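Local coordinates for protein catechol 2,3-dioxygenase (Pseudomonas sp. KL28, PDB 3HPY) that probably cleaves catechol with O2 to 2-hydroxy-6-oxohexa-2,4-dienoate, an extradiol ring opening that uses ferrous iron, at residues Thr4-Pro9 / Phe69-Leu74; Glu50-Cys55 / Ala122-Val127. One frame throughout, in Å; residues are numbered along the deposited sequence.

Contact 1: residues Thr4-Pro9 / Phe69-Leu74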
# COMPACT_ATOMS: atom_id res chain seq x y z
N THR C 4 17.18 -21.79 -17.33
CA THR C 4 17.79 -23.12 -17.49
C THR C 4 18.67 -23.41 -16.27
O THR C 4 18.85 -22.55 -15.41
CB THR C 4 18.68 -23.21 -18.76
OG1 THR C 4 19.71 -22.23 -18.69
CG2 THR C 4 17.87 -22.99 -20.03
N GLY C 5 19.23 -24.62 -16.22
CA GLY C 5 20.09 -24.99 -15.11
C GLY C 5 19.41 -24.94 -13.75
O GLY C 5 18.36 -25.56 -13.55
N VAL C 6 20.03 -24.23 -12.80
CA VAL C 6 19.45 -24.10 -11.46
C VAL C 6 18.35 -23.05 -11.55
O VAL C 6 18.61 -21.89 -11.85
CB VAL C 6 20.51 -23.65 -10.44
CG1 VAL C 6 19.90 -23.58 -9.06
CG2 VAL C 6 21.69 -24.62 -10.46
N LEU C 7 17.11 -23.47 -11.30
CA LEU C 7 15.98 -22.57 -11.41
C LEU C 7 15.65 -21.72 -10.20
O LEU C 7 15.53 -20.50 -10.30
CB LEU C 7 14.73 -23.37 -11.79
CG LEU C 7 14.76 -24.20 -13.07
CD1 LEU C 7 13.42 -24.90 -13.26
CD2 LEU C 7 15.07 -23.30 -14.26
N ARG C 8 15.51 -22.37 -9.05
CA ARG C 8 15.11 -21.67 -7.84
C ARG C 8 15.39 -22.47 -6.57
O ARG C 8 15.73 -23.65 -6.63
CB ARG C 8 13.59 -21.40 -7.92
CG ARG C 8 12.76 -22.62 -8.46
CD ARG C 8 11.35 -22.70 -7.83
NE ARG C 8 10.56 -23.93 -8.06
CZ ARG C 8 10.29 -24.48 -9.24
NH1 ARG C 8 10.76 -23.96 -10.36
NH2 ARG C 8 9.50 -25.55 -9.32
N PRO C 9 15.29 -21.82 -5.40
CA PRO C 9 15.52 -22.54 -4.14
C PRO C 9 14.36 -23.54 -4.09
O PRO C 9 13.21 -23.15 -4.30
CB PRO C 9 15.36 -21.46 -3.09
CG PRO C 9 15.87 -20.23 -3.77
CD PRO C 9 15.38 -20.36 -5.20
N PHE C 69 20.03 -27.28 2.22
CA PHE C 69 19.26 -26.36 1.39
C PHE C 69 19.33 -26.84 -0.06
O PHE C 69 20.42 -26.94 -0.63
CB PHE C 69 19.84 -24.95 1.51
CG PHE C 69 18.96 -23.88 0.93
CD1 PHE C 69 19.32 -23.22 -0.24
CD2 PHE C 69 17.77 -23.52 1.57
CE1 PHE C 69 18.51 -22.22 -0.77
CE2 PHE C 69 16.96 -22.52 1.05
CZ PHE C 69 17.34 -21.87 -0.12
N GLY C 70 18.18 -27.11 -0.66
CA GLY C 70 18.17 -27.60 -2.03
C GLY C 70 17.66 -26.65 -3.10
O GLY C 70 16.91 -25.72 -2.82
N PHE C 71 18.09 -26.90 -4.33
CA PHE C 71 17.71 -26.10 -5.49
C PHE C 71 17.14 -26.99 -6.59
O PHE C 71 17.76 -27.99 -6.97
CB PHE C 71 18.93 -25.38 -6.06
CG PHE C 71 19.44 -24.26 -5.22
CD1 PHE C 71 18.90 -22.99 -5.34
CD2 PHE C 71 20.52 -24.46 -4.35
CE1 PHE C 71 19.42 -21.93 -4.62
CE2 PHE C 71 21.05 -23.39 -3.62
CZ PHE C 71 20.50 -22.13 -3.76
N LYS C 72 15.97 -26.64 -7.12
CA LYS C 72 15.41 -27.43 -8.21
C LYS C 72 16.10 -27.00 -9.50
O LYS C 72 16.37 -25.81 -9.68
CB LYS C 72 13.90 -27.22 -8.33
CG LYS C 72 13.29 -28.05 -9.45
CD LYS C 72 11.79 -28.12 -9.38
CE LYS C 72 11.25 -28.92 -10.55
NZ LYS C 72 9.79 -29.18 -10.39
N VAL C 73 16.41 -27.95 -10.37
CA VAL C 73 17.06 -27.63 -11.65
C VAL C 73 16.07 -27.89 -12.79
O VAL C 73 15.01 -28.47 -12.56
CB VAL C 73 18.35 -28.46 -11.89
CG1 VAL C 73 19.30 -28.28 -10.70
CG2 VAL C 73 18.01 -29.93 -12.10
N LEU C 74 16.41 -27.48 -14.01
CA LEU C 74 15.49 -27.65 -15.13
C LEU C 74 14.94 -29.07 -15.30
O LEU C 74 13.72 -29.27 -15.30
CB LEU C 74 16.13 -27.17 -16.43
CG LEU C 74 15.19 -26.96 -17.63
CD1 LEU C 74 14.09 -25.95 -17.29
CD2 LEU C 74 16.01 -26.44 -18.79

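Contact 2: residues Glu50-Cys55 / Ala122-Val127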
# COMPACT_ATOMS: atom_id res chain seq x y z
N GLU C 50 3.02 -21.72 -4.21
CA GLU C 50 3.96 -22.52 -4.99
C GLU C 50 3.18 -23.69 -5.54
O GLU C 50 2.04 -23.90 -5.14
CB GLU C 50 5.10 -23.06 -4.11
CG GLU C 50 5.86 -21.98 -3.38
CD GLU C 50 6.87 -22.54 -2.39
OE1 GLU C 50 6.50 -23.46 -1.62
OE2 GLU C 50 8.02 -22.05 -2.39
N ARG C 51 3.78 -24.45 -6.45
CA ARG C 51 3.07 -25.59 -7.02
C ARG C 51 3.63 -26.94 -6.59
O ARG C 51 2.91 -27.95 -6.60
CB ARG C 51 3.07 -25.49 -8.56
CG ARG C 51 2.53 -24.16 -9.05
CD ARG C 51 2.13 -24.19 -10.50
NE ARG C 51 1.71 -22.86 -10.94
CZ ARG C 51 1.31 -22.56 -12.17
NH1 ARG C 51 1.26 -23.51 -13.10
NH2 ARG C 51 0.96 -21.32 -12.47
N ASP C 52 4.90 -26.96 -6.19
CA ASP C 52 5.55 -28.20 -5.77
C ASP C 52 5.23 -28.63 -4.34
O ASP C 52 4.95 -27.80 -3.48
CB ASP C 52 7.06 -28.09 -5.99
CG ASP C 52 7.44 -28.20 -7.47
OD1 ASP C 52 6.56 -28.55 -8.29
OD2 ASP C 52 8.62 -27.96 -7.81
N HIS C 53 5.26 -29.95 -4.11
CA HIS C 53 4.93 -30.55 -2.82
C HIS C 53 5.44 -29.87 -1.54
O HIS C 53 4.68 -29.72 -0.58
CB HIS C 53 5.38 -32.01 -2.81
CG HIS C 53 5.05 -32.74 -1.54
ND1 HIS C 53 5.92 -32.81 -0.47
CD2 HIS C 53 3.95 -33.44 -1.18
CE1 HIS C 53 5.37 -33.53 0.49
NE2 HIS C 53 4.18 -33.93 0.09
N SER C 54 6.70 -29.47 -1.53
CA SER C 54 7.27 -28.86 -0.34
C SER C 54 8.42 -27.92 -0.65
O SER C 54 9.05 -28.03 -1.71
CB SER C 54 7.80 -29.96 0.58
OG SER C 54 8.92 -30.58 -0.03
N CYS C 55 8.70 -27.01 0.29
CA CYS C 55 9.79 -26.04 0.20
C CYS C 55 10.40 -25.85 1.60
O CYS C 55 11.47 -25.28 1.76
CB CYS C 55 9.28 -24.70 -0.32
SG CYS C 55 8.40 -23.72 0.93
N ALA C 122 15.76 -32.53 -9.61
CA ALA C 122 14.96 -32.15 -10.77
C ALA C 122 13.53 -32.62 -10.63
O ALA C 122 12.65 -32.20 -11.39
CB ALA C 122 15.57 -32.75 -12.03
N GLU C 123 13.27 -33.47 -9.65
CA GLU C 123 11.92 -33.99 -9.48
C GLU C 123 11.30 -33.76 -8.11
O GLU C 123 11.95 -33.87 -7.07
CB GLU C 123 11.89 -35.48 -9.83
CG GLU C 123 12.21 -35.78 -11.30
CD GLU C 123 12.22 -37.27 -11.59
OE1 GLU C 123 11.20 -37.94 -11.33
OE2 GLU C 123 13.26 -37.78 -12.08
N LYS C 124 10.01 -33.44 -8.15
CA LYS C 124 9.21 -33.20 -6.96
C LYS C 124 7.78 -33.01 -7.42
O LYS C 124 7.48 -32.13 -8.23
CB LYS C 124 9.70 -31.96 -6.21
CG LYS C 124 8.87 -31.64 -4.97
CD LYS C 124 9.49 -30.53 -4.13
CE LYS C 124 10.66 -31.03 -3.29
NZ LYS C 124 11.14 -29.96 -2.36
N THR C 125 6.89 -33.86 -6.91
CA THR C 125 5.49 -33.83 -7.28
C THR C 125 4.85 -32.45 -7.24
O THR C 125 5.04 -31.69 -6.29
CB THR C 125 4.68 -34.78 -6.38
OG1 THR C 125 5.23 -36.10 -6.45
CG2 THR C 125 3.22 -34.82 -6.81
N CYS C 126 4.09 -32.14 -8.29
CA CYS C 126 3.38 -30.87 -8.41
C CYS C 126 1.98 -31.07 -7.85
O CYS C 126 1.18 -31.83 -8.40
CB CYS C 126 3.27 -30.46 -9.89
SG CYS C 126 2.10 -29.09 -10.19
N VAL C 127 1.68 -30.38 -6.74
CA VAL C 127 0.38 -30.49 -6.10
C VAL C 127 -0.54 -29.33 -6.45
O VAL C 127 -1.76 -29.40 -6.23
CB VAL C 127 0.52 -30.55 -4.55
CG1 VAL C 127 -0.80 -31.01 -3.92
CG2 VAL C 127 1.65 -31.50 -4.18

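Contact 1: residues Thr4-Pro9 / Phe69-Leu74
The R8 and K72 side chains run alongside each other in one direction. The K72 chain is fully extended, with CG anti to the backbone N (chi1 -180°). Its CD covers one face of the R8 guanidinium, 3.4 Å from R8 NH2. R8 leaves its backbone in a crowded way, CG wedged between N and C (chi1 43°), and bends at chi2. The two cationic ends are therefore close, R8 NH2 to K72 NZ being 3.8 Å. Both form salt bridges to D52 and to D278 of the second subunit, which probably offset the repulsion. R8 also makes a cation-pi contact with Y276 of that subunit. The backbones pair antiparallel through a classic beta bulge, in which L7 and R8 share K72 as their partner. L7 N donates to K72 O at 2.9 Å, and K72 N donates to R8 O at 3.0 Å, almost in line with the C=O bond. Beyond the bulge, L74 N donates to G5 O at 2.8 Å. The bulge lies where the chain turns a corner at R8, between strands 6-7 and 9-16. V6 slants across F71, with V6 CG1 3.6 Å from F71 CB. The F71 ring turns its edge to R8 O. P9 meets both aromatic rings. Its CB is 3.6 Å from F69 CZ, and its CG approaches F71 CE1. L7 CD2 reaches L74 CD1 at 4.1 Å, while L74 CD2 packs on T4. V73, on the same face as V6, packs with it against L82 of helix 76-89.

Contact 2: residues Glu50-Cys55 / Ala122-Val127
This is a loop-to-loop contact, made where the connection between strands 43-46 and 56-60 meets the chain just after strand 117-121. Neither segment is regular, but a single backbone bridge pairs D52 with C126. H53 N donates to T125 O at 2.8 Å, and V127 N donates to R51 O at 2.7 Å. Both donors sit almost in line with the C=O bond of their acceptor. K124 carries most of the side-chain contact. Its CG is anti to the backbone N, and the chain bends at chi3 (-78°) after CD passes D52 CB at 3.9 Å. The bend brings NZ to S54 O at 2.9 Å, from above the carbonyl plane. A weak bond from K124 NZ to S54 OG spans 3.3 Å. H11 also accepts from this buried ammonium, so several bonds grip it. V127 CG2 meets the H53 ring edge-on and touches H53 CA at 3.7 Å. R51 points its guanidinium elsewhere, to the E280 carbonyl of the second subunit. A lone bridge between two irregular loops, with a lysine tip held on a backbone carbonyl, joins a loop between two strands of the N-terminal VOC-type sheet to the start of the linker that runs on to the second sheet.

Overall arrangement
The chain begins with segment 4-9, which leads into strand 9-16. After a helix and two strands it reaches the loop 50-55. Strand 65-73 then returns to the N terminus, and contact 1 closes the first loop of the chain. The chain goes on through helix 76-89 and three strands to 122-127, where contact 2 closes the second. The segments alternate, so the two loops cross. The contacts touch through D52, and V73 CG2 also packs on A122 CB at 3.7 Å. Contact 1 ties the N-terminal segment to strand 65-73. Contact 2 ties the loop before strand 56-60 to the start of the linker to the second sheet. Both lie beside the second subunit of the tetramer.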